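Local atomic coordinates of MIP07328p (Drosophila melanogaster, PDB entry 6FKK), a protein that probably acts as a repulsive axon guidance cue, its sema and plexin-repeat region here forming part of the extracellular portion that is expected to engage semaphorin receptors. Residues A[277-282]-A[402-407]. Numbering follows the deposited sequence.
Sequences VESGSK and YYDVIY
Ser279 brings its hydroxyl against the carboxylate of Asp404, and OG donates a hydrogen bond to OD2. The modelled separation of 2.3 Å between Ser279 OG and Asp404 OD2 is too short to be trusted at this resolution, and the exact geometry of the bond is doubtful. The second carboxylate oxygen stands farther off, with Asp404 OD1 3.3 Å from Ser279 OG and poorly angled for a second bond. A chi1 of -57° sets Ser279 OG beside its own backbone N and turns it to meet the acid. Val277, two residues back on the same face of its strand, adds a looser contact. Its CG1 swings anti to the backbone N (chi1 169°) and rests 4.0 Å from Asp404 OD2, lending an apolar flank to the acid.

The segments belong to two sheets of the sema domain, a beta-propeller. No backbone bond joins them, and the link is made by side chains; the nearest CA atoms, those of Ser279 and Asp404, are 7.4 Å apart. Ser279 also opens the type II' turn that joins strand 265-279 to strand 282-290, where Gly280 suits the positive phi required of the second position. Serine's short side chain puts a hydroxyl donor close to the backbone at the hairpin end, and aspartate reaches out to meet it with two acceptors. OD1 accepts a hydrogen bond from the backbone N-H of Gln394, on the adjacent strand 386-396, which fixes the acid within its own sheet. OD2 meets Ser279 and the hydroxyl of Tyr286, both of the hairpin, and this side alone joins the sheets. With both oxygens bonded, the carboxylate is held against rotation, and these donors would be expected to favour its ionised form.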
loop_
_atom_site.group_PDB
_atom_site.type_symbol
_atom_site.label_atom_id
_atom_site.label_comp_id
_atom_site.label_asym_id
_atom_site.label_seq_id
_atom_site.Cartn_x
_atom_site.Cartn_y
_atom_site.Cartn_z
ATOM N N VAL A 277 -10.441 -1.576 0.078
ATOM C CA VAL A 277 -11.351 -1.697 -1.054
ATOM C C VAL A 277 -12.654 -2.315 -0.570
ATOM O O VAL A 277 -12.648 -3.271 0.217
ATOM C CB VAL A 277 -10.716 -2.539 -2.177
ATOM C CG1 VAL A 277 -11.743 -2.889 -3.236
ATOM C CG2 VAL A 277 -9.548 -1.791 -2.797
ATOM N N GLU A 278 -13.776 -1.767 -1.029
ATOM C CA GLU A 278 -15.099 -2.269 -0.670
ATOM C C GLU A 278 -15.621 -3.109 -1.831
ATOM O O GLU A 278 -16.120 -2.573 -2.824
ATOM C CB GLU A 278 -16.043 -1.119 -0.335
ATOM C CG GLU A 278 -15.622 -0.304 0.879
ATOM C CD GLU A 278 -15.686 -1.095 2.175
ATOM O OE1 GLU A 278 -16.419 -2.107 2.232
ATOM O OE2 GLU A 278 -15.002 -0.701 3.144
ATOM N N SER A 279 -15.498 -4.427 -1.708
ATOM C CA SER A 279 -15.979 -5.371 -2.715
ATOM C C SER A 279 -17.183 -6.088 -2.111
ATOM O O SER A 279 -17.039 -7.088 -1.404
ATOM C CB SER A 279 -14.881 -6.355 -3.135
ATOM O OG SER A 279 -13.735 -5.683 -3.629
ATOM N N GLY A 280 -18.372 -5.567 -2.392
ATOM C CA GLY A 280 -19.571 -6.136 -1.804
ATOM C C GLY A 280 -19.596 -5.919 -0.304
ATOM O O GLY A 280 -19.298 -4.830 0.200
ATOM N N SER A 281 -19.948 -6.973 0.426
ATOM C CA SER A 281 -20.004 -6.911 1.880
ATOM C C SER A 281 -18.640 -7.078 2.532
ATOM O O SER A 281 -18.559 -7.095 3.764
ATOM C CB SER A 281 -20.960 -7.981 2.412
ATOM O OG SER A 281 -20.488 -9.280 2.097
ATOM N N LYS A 282 -17.574 -7.191 1.745
ATOM C CA LYS A 282 -16.248 -7.497 2.258
ATOM C C LYS A 282 -15.311 -6.318 2.043
ATOM O O LYS A 282 -15.305 -5.701 0.972
ATOM C CB LYS A 282 -15.683 -8.748 1.583
ATOM C CG LYS A 282 -16.621 -9.940 1.640
ATOM C CD LYS A 282 -15.989 -11.181 1.039
ATOM C CE LYS A 282 -16.950 -12.355 1.092
ATOM N NZ LYS A 282 -17.443 -12.592 2.477
ATOM N N TYR A 402 -19.818 -8.431 -10.842
ATOM C CA TYR A 402 -18.909 -7.355 -10.468
ATOM C C TYR A 402 -17.523 -7.925 -10.203
ATOM O O TYR A 402 -17.377 -8.891 -9.448
ATOM C CB TYR A 402 -19.431 -6.606 -9.241
ATOM C CG TYR A 402 -20.747 -5.908 -9.494
ATOM C CD1 TYR A 402 -21.953 -6.584 -9.358
ATOM C CD2 TYR A 402 -20.784 -4.577 -9.886
ATOM C CE1 TYR A 402 -23.159 -5.952 -9.597
ATOM C CE2 TYR A 402 -21.983 -3.936 -10.125
ATOM C CZ TYR A 402 -23.167 -4.628 -9.981
ATOM O OH TYR A 402 -24.365 -3.995 -10.222
ATOM N N TYR A 403 -16.512 -7.331 -10.836
ATOM C CA TYR A 403 -15.131 -7.769 -10.703
ATOM C C TYR A 403 -14.253 -6.590 -10.312
ATOM O O TYR A 403 -14.454 -5.470 -10.791
ATOM C CB TYR A 403 -14.607 -8.383 -12.007
ATOM C CG TYR A 403 -15.425 -9.541 -12.525
ATOM C CD1 TYR A 403 -15.143 -10.844 -12.139
ATOM C CD2 TYR A 403 -16.474 -9.333 -13.410
ATOM C CE1 TYR A 403 -15.888 -11.908 -12.616
ATOM C CE2 TYR A 403 -17.222 -10.388 -13.893
ATOM C CZ TYR A 403 -16.927 -11.673 -13.492
ATOM O OH TYR A 403 -17.674 -12.723 -13.973
ATOM N N ASP A 404 -13.278 -6.847 -9.446
ATOM C CA ASP A 404 -12.256 -5.857 -9.136
ATOM C C ASP A 404 -11.156 -5.928 -10.188
ATOM O O ASP A 404 -10.501 -6.964 -10.339
ATOM C CB ASP A 404 -11.677 -6.097 -7.743
ATOM C CG ASP A 404 -12.666 -5.795 -6.638
ATOM O OD1 ASP A 404 -13.744 -5.245 -6.944
ATOM O OD2 ASP A 404 -12.368 -6.106 -5.464
ATOM N N VAL A 405 -10.958 -4.839 -10.923
ATOM C CA VAL A 405 -9.851 -4.754 -11.869
ATOM C C VAL A 405 -8.612 -4.310 -11.103
ATOM O O VAL A 405 -8.574 -3.208 -10.547
ATOM C CB VAL A 405 -10.169 -3.790 -13.020
ATOM C CG1 VAL A 405 -9.030 -3.783 -14.030
ATOM C CG2 VAL A 405 -11.473 -4.189 -13.684
ATOM N N ILE A 406 -7.601 -5.172 -11.066
ATOM C CA ILE A 406 -6.414 -4.960 -10.248
ATOM C C ILE A 406 -5.271 -4.496 -11.139
ATOM O O ILE A 406 -4.983 -5.116 -12.170
ATOM C CB ILE A 406 -6.035 -6.238 -9.483
ATOM C CG1 ILE A 406 -7.195 -6.670 -8.585
ATOM C CG2 ILE A 406 -4.774 -6.014 -8.668
ATOM C CD1 ILE A 406 -7.114 -8.108 -8.134
ATOM N N TYR A 407 -4.617 -3.411 -10.738
ATOM C CA TYR A 407 -3.488 -2.849 -11.461
ATOM C C TYR A 407 -2.218 -3.038 -10.642
ATOM O O TYR A 407 -2.212 -2.808 -9.428
ATOM C CB TYR A 407 -3.706 -1.362 -11.752
ATOM C CG TYR A 407 -4.906 -1.069 -12.627
ATOM C CD1 TYR A 407 -6.193 -1.103 -12.109
ATOM C CD2 TYR A 407 -4.752 -0.750 -13.969
ATOM C CE1 TYR A 407 -7.291 -0.835 -12.903
ATOM C CE2 TYR A 407 -5.845 -0.478 -14.770
ATOM C CZ TYR A 407 -7.112 -0.524 -14.233
ATOM O OH TYR A 407 -8.205 -0.255 -15.024
#